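Local coordinates for kinesin-like protein (Caenorhabditis elegans, PDB 5X3E) that probably turns the energy of ATP hydrolysis into movement along microtubules, as a kinesin-6 motor domain captured here in its nucleotide-free state, at residues I153-E158 / K313-T318; T169-A174 / M319-I324; N210-C215 / R308-K313. One frame throughout, in Å; residues are numbered along the deposited sequence.

Interaction 1: residues I153-E158 / K313-T318; sequences INNRVE and KSVYPT. With SO4 (sulfate ion), chain D.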
loop_
_atom_site.group_PDB
_atom_site.type_symbol
_atom_site.label_atom_id
_atom_site.label_comp_id
_atom_site.label_asym_id
_atom_site.label_seq_id
_atom_site.Cartn_x
_atom_site.Cartn_y
_atom_site.Cartn_z
ATOM N N ILE A 153 17.534 -6.137 0.739
ATOM C CA ILE A 153 17.458 -7.576 0.508
ATOM C C ILE A 153 18.780 -8.058 -0.069
ATOM O O ILE A 153 19.527 -7.301 -0.698
ATOM C CB ILE A 153 16.280 -7.955 -0.416
ATOM C CG1 ILE A 153 16.495 -7.410 -1.828
ATOM C CG2 ILE A 153 14.956 -7.491 0.168
ATOM C CD1 ILE A 153 15.292 -7.583 -2.725
ATOM N N ASN A 154 19.081 -9.330 0.173
ATOM C CA ASN A 154 20.219 -10.012 -0.420
ATOM C C ASN A 154 19.727 -11.259 -1.138
ATOM O O ASN A 154 18.560 -11.643 -1.032
ATOM C CB ASN A 154 21.266 -10.384 0.638
ATOM C CG ASN A 154 21.688 -9.200 1.477
ATOM O OD1 ASN A 154 22.016 -8.137 0.947
ATOM N ND2 ASN A 154 21.671 -9.369 2.797
ATOM N N ASN A 155 20.634 -11.882 -1.887
ATOM C CA ASN A 155 20.342 -13.125 -2.602
ATOM C C ASN A 155 19.143 -12.957 -3.532
ATOM O O ASN A 155 18.318 -13.859 -3.682
ATOM C CB ASN A 155 20.106 -14.282 -1.630
ATOM C CG ASN A 155 21.312 -14.572 -0.762
ATOM O OD1 ASN A 155 22.431 -14.167 -1.077
ATOM N ND2 ASN A 155 21.092 -15.297 0.331
ATOM N N ARG A 156 19.042 -11.789 -4.157
ATOM C CA ARG A 156 18.020 -11.571 -5.172
ATOM C C ARG A 156 18.417 -12.340 -6.427
ATOM O O ARG A 156 19.506 -12.131 -6.966
ATOM C CB ARG A 156 17.894 -10.084 -5.494
ATOM C CG ARG A 156 16.532 -9.668 -6.014
ATOM C CD ARG A 156 16.603 -8.343 -6.749
ATOM N NE ARG A 156 17.219 -8.547 -8.055
ATOM C CZ ARG A 156 18.435 -8.152 -8.403
ATOM N NH1 ARG A 156 19.212 -7.500 -7.545
ATOM N NH2 ARG A 156 18.872 -8.415 -9.626
ATOM N N VAL A 157 17.558 -13.239 -6.890
ATOM C CA VAL A 157 17.919 -14.047 -8.050
ATOM C C VAL A 157 17.493 -13.402 -9.358
ATOM O O VAL A 157 16.728 -12.433 -9.375
ATOM C CB VAL A 157 17.334 -15.466 -7.963
ATOM C CG1 VAL A 157 18.177 -16.280 -7.081
ATOM C CG2 VAL A 157 15.902 -15.429 -7.438
ATOM N N GLU A 158 17.976 -13.959 -10.462
ATOM C CA GLU A 158 17.544 -13.524 -11.774
ATOM C C GLU A 158 16.071 -13.866 -11.975
ATOM O O GLU A 158 15.461 -14.637 -11.215
ATOM C CB GLU A 158 18.377 -14.197 -12.860
ATOM C CG GLU A 158 19.876 -13.969 -12.720
ATOM C CD GLU A 158 20.697 -14.913 -13.583
ATOM O OE1 GLU A 158 20.279 -16.077 -13.792
ATOM O OE2 GLU A 158 21.758 -14.474 -14.065
ATOM N N LYS A 313 27.741 -22.979 -6.705
ATOM C CA LYS A 313 28.419 -21.687 -6.735
ATOM C C LYS A 313 27.475 -20.534 -7.043
ATOM O O LYS A 313 27.893 -19.373 -6.969
ATOM C CB LYS A 313 29.541 -21.692 -7.775
ATOM C CG LYS A 313 30.843 -22.302 -7.294
ATOM C CD LYS A 313 31.594 -21.346 -6.380
ATOM C CE LYS A 313 32.646 -22.073 -5.558
ATOM N NZ LYS A 313 33.240 -23.213 -6.299
ATOM N N SER A 314 26.226 -20.812 -7.374
ATOM C CA SER A 314 25.292 -19.761 -7.729
ATOM C C SER A 314 24.374 -19.452 -6.553
ATOM O O SER A 314 24.421 -20.093 -5.501
ATOM C CB SER A 314 24.481 -20.159 -8.966
ATOM O OG SER A 314 23.711 -21.322 -8.720
ATOM N N VAL A 315 23.552 -18.428 -6.738
ATOM C CA VAL A 315 22.519 -18.059 -5.783
ATOM C C VAL A 315 21.209 -18.598 -6.333
ATOM O O VAL A 315 20.679 -18.077 -7.318
ATOM C CB VAL A 315 22.461 -16.542 -5.576
ATOM C CG1 VAL A 315 21.403 -16.193 -4.540
ATOM C CG2 VAL A 315 23.822 -16.023 -5.173
ATOM N N TYR A 316 20.700 -19.665 -5.728
ATOM C CA TYR A 316 19.548 -20.360 -6.277
ATOM C C TYR A 316 18.731 -20.948 -5.142
ATOM O O TYR A 316 19.298 -21.352 -4.118
ATOM C CB TYR A 316 19.982 -21.461 -7.254
ATOM C CG TYR A 316 19.019 -21.648 -8.394
ATOM C CD1 TYR A 316 19.059 -20.808 -9.499
ATOM C CD2 TYR A 316 18.071 -22.664 -8.371
ATOM C CE1 TYR A 316 18.177 -20.968 -10.545
ATOM C CE2 TYR A 316 17.182 -22.831 -9.417
ATOM C CZ TYR A 316 17.244 -21.977 -10.500
ATOM O OH TYR A 316 16.371 -22.120 -11.544
ATOM N N PRO A 317 17.411 -21.011 -5.285
ATOM C CA PRO A 317 16.584 -21.647 -4.257
ATOM C C PRO A 317 16.617 -23.163 -4.370
ATOM O O PRO A 317 16.957 -23.734 -5.408
ATOM C CB PRO A 317 15.180 -21.115 -4.566
ATOM C CG PRO A 317 15.200 -20.915 -6.047
ATOM C CD PRO A 317 16.590 -20.403 -6.349
ATOM N N THR A 318 16.247 -23.811 -3.269
ATOM C CA THR A 318 15.932 -25.230 -3.329
ATOM C C THR A 318 14.699 -25.426 -4.207
ATOM O O THR A 318 13.796 -24.583 -4.241
ATOM C CB THR A 318 15.679 -25.784 -1.926
ATOM O OG1 THR A 318 14.641 -25.030 -1.290
ATOM C CG2 THR A 318 16.945 -25.681 -1.085
HETATM S S SO4 D . 29.884 -25.851 -5.173
HETATM O O1 SO4 D . 30.674 -24.769 -5.734
HETATM O O2 SO4 D . 30.815 -26.733 -4.488
HETATM O O3 SO4 D . 29.171 -26.610 -6.189
HETATM O O4 SO4 D . 28.929 -25.297 -4.229
#
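The loop that follows helix 141-152 runs past the long connection between antiparallel strands 296-307 and 325-333, and the two meet through a few aliphatic groups with no hydrogen bond between them. V315 carries the contact. With its CG1 anti to the backbone N (chi1 -178°), this methyl is brought against N155, where CG1 of V315 lies 3.7 Å from CB of N155 and the two side chains run roughly perpendicular. V157 makes the other half of the contact, its CB pointing toward the other loop. Its CG1, anti to the carbonyl carbon, lies beside the carbonyl of V315 and comes within 4.1 Å of V315 CG1. The same methyl brushes the pyrrolidine ring of P317, at 4.5 Å from CD. Branched valines suit these places because their short, stiff side chains pack closely between the loops at little cost in torsional freedom.

Both loops are tied into the central sheet of the kinesin motor domain. N155 and V157 pair through their backbones with C215 of strand 213-225, whereas the backbone of Y316 pairs with A309 and that of T318 with P307, bringing the two arms of the long connection side by side. N155 adopts a left-handed backbone conformation (phi 56°, psi 38°), which asparagine tolerates better than most residues, and its ND2 donates to the carbonyl of M213. That bond holds the amide while the CB behind it receives V315. Y316 turns its CB away from the 153-158 loop, and its hydroxyl pairs with the carbonyl of R173. At the outer end K313, bent at chi2 and chi4, curls its amine to a sulfate, probably from the crystallisation liquor, with NZ 3.1 Å from O1 of that ion.

Interaction 2: residues T169-A174 / M319-I324; sequences TFEIRA and MDSSQI. With SO4 (sulfate ion), chain G; SO4 (sulfate ion), chain O.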
loop_
_atom_site.group_PDB
_atom_site.type_symbol
_atom_site.label_atom_id
_atom_site.label_comp_id
_atom_site.label_asym_id
_atom_site.label_seq_id
_atom_site.Cartn_x
_atom_site.Cartn_y
_atom_site.Cartn_z
ATOM N N THR A 169 -0.051 -18.596 -6.102
ATOM C CA THR A 169 1.131 -19.337 -5.663
ATOM C C THR A 169 2.328 -18.979 -6.544
ATOM O O THR A 169 2.210 -18.226 -7.518
ATOM C CB THR A 169 0.880 -20.853 -5.674
ATOM O OG1 THR A 169 0.517 -21.278 -6.994
ATOM C CG2 THR A 169 -0.218 -21.249 -4.692
ATOM N N PHE A 170 3.501 -19.511 -6.181
ATOM C CA PHE A 170 4.724 -19.353 -6.964
ATOM C C PHE A 170 5.410 -20.702 -7.135
ATOM O O PHE A 170 5.404 -21.526 -6.218
ATOM C CB PHE A 170 5.691 -18.343 -6.311
ATOM C CG PHE A 170 5.202 -16.925 -6.366
ATOM C CD1 PHE A 170 5.530 -16.105 -7.437
ATOM C CD2 PHE A 170 4.377 -16.427 -5.376
ATOM C CE1 PHE A 170 5.052 -14.802 -7.509
ATOM C CE2 PHE A 170 3.896 -15.126 -5.441
ATOM C CZ PHE A 170 4.232 -14.312 -6.506
ATOM N N GLU A 171 5.998 -20.923 -8.306
ATOM C CA GLU A 171 6.746 -22.137 -8.592
ATOM C C GLU A 171 8.198 -21.781 -8.885
ATOM O O GLU A 171 8.578 -20.608 -8.899
ATOM C CB GLU A 171 6.131 -22.904 -9.765
ATOM C CG GLU A 171 4.696 -23.341 -9.563
ATOM C CD GLU A 171 4.535 -24.334 -8.434
ATOM O OE1 GLU A 171 5.512 -25.052 -8.131
ATOM O OE2 GLU A 171 3.433 -24.393 -7.848
ATOM N N ILE A 172 9.016 -22.810 -9.115
ATOM C CA ILE A 172 10.451 -22.645 -9.310
ATOM C C ILE A 172 10.906 -23.449 -10.522
ATOM O O ILE A 172 10.744 -24.674 -10.554
ATOM C CB ILE A 172 11.242 -23.063 -8.061
ATOM C CG1 ILE A 172 10.821 -22.204 -6.866
ATOM C CG2 ILE A 172 12.743 -22.967 -8.325
ATOM C CD1 ILE A 172 11.284 -22.708 -5.528
ATOM N N ARG A 173 11.472 -22.762 -11.515
ATOM C CA ARG A 173 12.116 -23.385 -12.666
ATOM C C ARG A 173 13.545 -23.799 -12.326
ATOM O O ARG A 173 14.159 -23.281 -11.394
ATOM C CB ARG A 173 12.163 -22.428 -13.855
ATOM C CG ARG A 173 10.836 -22.107 -14.476
ATOM C CD ARG A 173 11.033 -21.352 -15.761
ATOM N NE ARG A 173 9.756 -20.941 -16.326
ATOM C CZ ARG A 173 9.130 -19.814 -16.013
ATOM N NH1 ARG A 173 9.670 -18.978 -15.138
ATOM N NH2 ARG A 173 7.969 -19.522 -16.579
ATOM N N ALA A 174 14.065 -24.756 -13.092
ATOM C CA ALA A 174 15.497 -25.023 -13.094
ATOM C C ALA A 174 16.217 -23.902 -13.837
ATOM O O ALA A 174 15.615 -23.167 -14.625
ATOM C CB ALA A 174 15.804 -26.371 -13.736
ATOM N N MET A 319 14.653 -26.553 -4.918
ATOM C CA MET A 319 13.620 -26.727 -5.932
ATOM C C MET A 319 12.229 -26.914 -5.340
ATOM O O MET A 319 11.239 -26.714 -6.053
ATOM C CB MET A 319 13.965 -27.917 -6.827
ATOM C CG MET A 319 15.223 -27.717 -7.660
ATOM S SD MET A 319 15.110 -26.263 -8.724
ATOM C CE MET A 319 13.678 -26.692 -9.713
ATOM N N ASP A 320 12.124 -27.244 -4.055
ATOM C CA ASP A 320 10.835 -27.526 -3.423
ATOM C C ASP A 320 10.049 -26.230 -3.251
ATOM O O ASP A 320 10.313 -25.441 -2.342
ATOM C CB ASP A 320 11.053 -28.228 -2.087
ATOM C CG ASP A 320 9.751 -28.602 -1.398
ATOM O OD1 ASP A 320 9.808 -29.038 -0.227
ATOM O OD2 ASP A 320 8.676 -28.463 -2.021
ATOM N N SER A 321 9.066 -26.017 -4.135
ATOM C CA SER A 321 8.243 -24.808 -4.114
ATOM C C SER A 321 7.391 -24.695 -2.854
ATOM O O SER A 321 6.985 -23.585 -2.496
ATOM C CB SER A 321 7.347 -24.751 -5.353
ATOM O OG SER A 321 6.264 -25.658 -5.262
ATOM N N SER A 322 7.088 -25.811 -2.186
ATOM C CA SER A 322 6.323 -25.731 -0.946
ATOM C C SER A 322 7.097 -25.014 0.149
ATOM O O SER A 322 6.508 -24.604 1.154
ATOM C CB SER A 322 5.928 -27.132 -0.478
ATOM O OG SER A 322 7.054 -27.840 0.015
ATOM N N GLN A 323 8.404 -24.859 -0.022
ATOM C CA GLN A 323 9.223 -24.120 0.922
ATOM C C GLN A 323 9.122 -22.612 0.747
ATOM O O GLN A 323 9.671 -21.877 1.573
ATOM C CB GLN A 323 10.679 -24.556 0.779
ATOM C CG GLN A 323 10.901 -26.011 1.138
ATOM C CD GLN A 323 10.599 -26.281 2.594
ATOM O OE1 GLN A 323 9.554 -26.832 2.931
ATOM N NE2 GLN A 323 11.520 -25.889 3.469
ATOM N N ILE A 324 8.420 -22.142 -0.284
ATOM C CA ILE A 324 8.345 -20.712 -0.576
ATOM C C ILE A 324 7.592 -19.980 0.530
ATOM O O ILE A 324 6.526 -20.421 0.978
ATOM C CB ILE A 324 7.679 -20.484 -1.941
ATOM C CG1 ILE A 324 8.610 -20.923 -3.074
ATOM C CG2 ILE A 324 7.251 -19.028 -2.105
ATOM C CD1 ILE A 324 8.048 -20.668 -4.462
HETATM S S SO4 G . 3.363 -20.238 -2.499
HETATM O O1 SO4 G . 4.469 -20.794 -1.725
HETATM O O2 SO4 G . 2.708 -19.198 -1.717
HETATM O O3 SO4 G . 3.847 -19.694 -3.762
HETATM O O4 SO4 G . 2.409 -21.308 -2.777
HETATM S S SO4 O . 6.436 -16.589 -16.340
HETATM O O1 SO4 O . 7.742 -16.242 -15.779
HETATM O O2 SO4 O . 5.551 -15.429 -16.258
HETATM O O3 SO4 O . 5.856 -17.701 -15.595
HETATM O O4 SO4 O . 6.592 -16.986 -17.739
#
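OD2 of D320 is gripped by two donors, both from S322: the hydroxyl OG at 2.7 Å from OD2, and the backbone N at 3.1 Å from OD2. Each approaches from above the carboxylate plane, and the backbone bond closes an Asx turn. Aspartate suits this place because its short side chain reaches the residue two positions on. S321 faces the strand instead, and its OG donates to OE1 of E171 over 3.0 Å, again from above the carboxylate (34° out of plane). E171 leaves the strand pointing away, and the bend at chi2 (-64°) folds its acid back to this bond, while OE2 has a weak bond to S165.

Beneath these polar groups lies an apolar layer. I172 points its CB at the loop, and its CD1 meets CD1 of I324 at 4.0 Å as the two side chains lie antiparallel alongside one another. That I324 methyl also tucks against CB of F170, 3.8 Å away. M319, flexible and bent at chi2 and chi3, lies aslant I172, with SD 4.1 Å from CG2 of I172 and its CE methyl beside the carbonyls of I172 and R173. In this kinesin motor domain, the two-stranded antiparallel hairpin 162-165 with 169-172 is thus covered along its edge by the loop 319-324, which contains a short 3-10 turn just before strand 325-333.

Interaction 3: residues N210-C215 / R308-K313; sequences NDDMVC and RAYETK. With SO4 (sulfate ion), chain D; SO4 (sulfate ion), chain J.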
loop_
_atom_site.group_PDB
_atom_site.type_symbol
_atom_site.label_atom_id
_atom_site.label_comp_id
_atom_site.label_asym_id
_atom_site.label_seq_id
_atom_site.Cartn_x
_atom_site.Cartn_y
_atom_site.Cartn_z
ATOM N N ASN A 210 16.994 -12.391 5.794
ATOM C CA ASN A 210 17.427 -13.731 6.177
ATOM C C ASN A 210 18.329 -14.270 5.074
ATOM O O ASN A 210 17.850 -14.753 4.046
ATOM C CB ASN A 210 16.206 -14.617 6.400
ATOM C CG ASN A 210 16.565 -16.006 6.865
ATOM O OD1 ASN A 210 17.739 -16.347 7.027
ATOM N ND2 ASN A 210 15.543 -16.823 7.096
ATOM N N ASP A 211 19.645 -14.224 5.301
ATOM C CA ASP A 211 20.596 -14.634 4.269
ATOM C C ASP A 211 20.523 -16.116 3.931
ATOM O O ASP A 211 21.089 -16.526 2.912
ATOM C CB ASP A 211 22.028 -14.292 4.700
ATOM C CG ASP A 211 22.330 -12.808 4.627
ATOM O OD1 ASP A 211 21.611 -12.085 3.915
ATOM O OD2 ASP A 211 23.288 -12.357 5.291
ATOM N N ASP A 212 19.811 -16.919 4.721
ATOM C CA ASP A 212 19.550 -18.304 4.342
ATOM C C ASP A 212 18.422 -18.420 3.332
ATOM O O ASP A 212 18.101 -19.531 2.902
ATOM C CB ASP A 212 19.242 -19.149 5.582
ATOM C CG ASP A 212 20.495 -19.534 6.343
ATOM O OD1 ASP A 212 21.506 -19.870 5.688
ATOM O OD2 ASP A 212 20.476 -19.492 7.589
ATOM N N MET A 213 17.828 -17.300 2.946
ATOM C CA MET A 213 16.768 -17.265 1.961
ATOM C C MET A 213 17.241 -16.594 0.683
ATOM O O MET A 213 18.058 -15.670 0.690
ATOM C CB MET A 213 15.536 -16.534 2.502
ATOM C CG MET A 213 14.910 -17.223 3.701
ATOM S SD MET A 213 14.023 -18.724 3.243
ATOM C CE MET A 213 12.335 -18.156 3.303
ATOM N N VAL A 214 16.729 -17.093 -0.392
ATOM C CA VAL A 214 16.837 -16.489 -1.706
ATOM C C VAL A 214 15.521 -15.784 -1.997
ATOM O O VAL A 214 14.467 -16.189 -1.496
ATOM C CB VAL A 214 17.169 -17.575 -2.740
ATOM C CG1 VAL A 214 17.059 -17.029 -4.080
ATOM C CG2 VAL A 214 18.595 -18.012 -2.544
ATOM N N CYS A 215 15.558 -14.719 -2.798
ATOM C CA CYS A 215 14.345 -13.930 -2.959
ATOM C C CYS A 215 14.219 -13.350 -4.362
ATOM O O CYS A 215 15.174 -13.299 -5.142
ATOM C CB CYS A 215 14.291 -12.792 -1.938
ATOM S SG CYS A 215 15.464 -11.459 -2.300
ATOM N N ARG A 308 17.788 -20.974 0.465
ATOM C CA ARG A 308 18.910 -21.006 -0.459
ATOM C C ARG A 308 19.478 -22.414 -0.566
ATOM O O ARG A 308 19.607 -23.128 0.432
ATOM C CB ARG A 308 20.011 -20.043 -0.020
ATOM C CG ARG A 308 21.145 -20.009 -1.020
ATOM C CD ARG A 308 22.236 -19.021 -0.688
ATOM N NE ARG A 308 23.286 -19.082 -1.700
ATOM C CZ ARG A 308 24.439 -18.429 -1.623
ATOM N NH1 ARG A 308 24.697 -17.659 -0.574
ATOM N NH2 ARG A 308 25.333 -18.551 -2.596
ATOM N N ALA A 309 19.815 -22.812 -1.788
ATOM C CA ALA A 309 20.360 -24.139 -2.028
ATOM C C ALA A 309 21.852 -24.172 -1.720
ATOM O O ALA A 309 22.597 -23.249 -2.062
ATOM C CB ALA A 309 20.114 -24.562 -3.475
ATOM N N TYR A 310 22.279 -25.232 -1.050
ATOM C CA TYR A 310 23.693 -25.448 -0.795
ATOM C C TYR A 310 24.338 -26.152 -1.992
ATOM O O TYR A 310 23.668 -26.547 -2.949
ATOM C CB TYR A 310 23.884 -26.261 0.485
ATOM C CG TYR A 310 23.473 -25.521 1.743
ATOM C CD1 TYR A 310 24.338 -24.626 2.362
ATOM C CD2 TYR A 310 22.216 -25.716 2.311
ATOM C CE1 TYR A 310 23.970 -23.948 3.512
ATOM C CE2 TYR A 310 21.836 -25.040 3.462
ATOM C CZ TYR A 310 22.718 -24.155 4.058
ATOM O OH TYR A 310 22.352 -23.475 5.202
ATOM N N GLU A 311 25.665 -26.263 -1.944
ATOM C CA GLU A 311 26.443 -27.069 -2.888
ATOM C C GLU A 311 26.329 -26.570 -4.328
ATOM O O GLU A 311 26.411 -27.357 -5.276
ATOM C CB GLU A 311 26.051 -28.545 -2.792
ATOM C CG GLU A 311 26.107 -29.056 -1.367
ATOM C CD GLU A 311 25.724 -30.502 -1.253
ATOM O OE1 GLU A 311 25.475 -31.130 -2.301
ATOM O OE2 GLU A 311 25.675 -31.010 -0.115
ATOM N N THR A 312 26.154 -25.260 -4.503
ATOM C CA THR A 312 26.187 -24.626 -5.816
ATOM C C THR A 312 26.894 -23.281 -5.715
ATOM O O THR A 312 26.694 -22.537 -4.750
ATOM C CB THR A 312 24.777 -24.432 -6.398
ATOM O OG1 THR A 312 24.849 -23.575 -7.543
ATOM C CG2 THR A 312 23.832 -23.812 -5.369
ATOM N N LYS A 313 27.741 -22.979 -6.705
ATOM C CA LYS A 313 28.419 -21.687 -6.735
ATOM C C LYS A 313 27.475 -20.534 -7.043
ATOM O O LYS A 313 27.893 -19.373 -6.969
ATOM C CB LYS A 313 29.541 -21.692 -7.775
ATOM C CG LYS A 313 30.843 -22.302 -7.294
ATOM C CD LYS A 313 31.594 -21.346 -6.380
ATOM C CE LYS A 313 32.646 -22.073 -5.558
ATOM N NZ LYS A 313 33.240 -23.213 -6.299
HETATM S S SO4 D . 29.884 -25.851 -5.173
HETATM O O1 SO4 D . 30.674 -24.769 -5.734
HETATM O O2 SO4 D . 30.815 -26.733 -4.488
HETATM O O3 SO4 D . 29.171 -26.610 -6.189
HETATM O O4 SO4 D . 28.929 -25.297 -4.229
HETATM S S SO4 J . 11.813 -15.727 6.980
HETATM O O1 SO4 J . 12.053 -14.310 6.720
HETATM O O2 SO4 J . 12.101 -16.017 8.380
HETATM O O3 SO4 J . 10.420 -16.065 6.690
HETATM O O4 SO4 J . 12.687 -16.531 6.135
HETATM O O HOH W 1 23.546 -16.694 1.481
#
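The R308 guanidinium has water 1 at its edge and in its plane, and NH1 donates to that water, which in turn donates to the carbonyl O of D211 at 2.8 Å. Two further flat groups, the D212 carboxylate and the Y310 ring, meet at a slant with planes 52° apart. They approach tip to tip, OD1 of D212 and OH of Y310 staying 3.7 Å apart, too far for a hydrogen bond. The amide of N210 works from both ends: ND2 gives a hydrogen to O4 of a sulfate 3.0 Å away, the ion probably coming from the crystallisation liquor, while OD1 accepts from the backbone N of D212 at 3.2 Å, the donor standing above the carbonyl plane.

That last bond makes an Asx turn, and it is laid over a type I beta turn from N210 to M213, closed by M213 N and N210 O. Asparagine suits the first place of such a turn because its side chain can accept from the N-H two residues on. The turn leads into strand 213-225, which pairs antiparallel with strand 296-307 in the central sheet of the motor domain. V214 and A306 pair by backbone, and R308 N donates to D212 O in the same register, at 2.8 Å and almost perfectly straight (177°).

V214 directs its CB at this partner. Its CG2, anti to the carbonyl carbon, lies 3.5 Å from CB of R308 and also touches CG, the two side chains running roughly perpendicular. Arginine serves doubly here: the extended methylene chain begins as an apolar surface for the valine and carries the charged end outward, where NH2 also makes a weak bond to the carbonyl of S314.

How the interactions relate
All three interactions draw on one long connection between strands 296-307 and 325-333, taken in order as 308-313, 313-318 and 319-324. Interactions 1 and 3 are neighbours, their centres about 6 Å apart; they share K313, and N154 ND2 lies 2.9 Å from D211 OD1, a probable hydrogen bond. V157 and V214 also pack together between them. Interaction 2 sits about 13 Å from either centre, but reaches interaction 1 where T318 O lies 3.4 Å from I172 CD1, and through P317 against I172. The centres lie about 26 to 29 Å from that of the chain, and the small ions bound at them are sulfates rather than nucleotide.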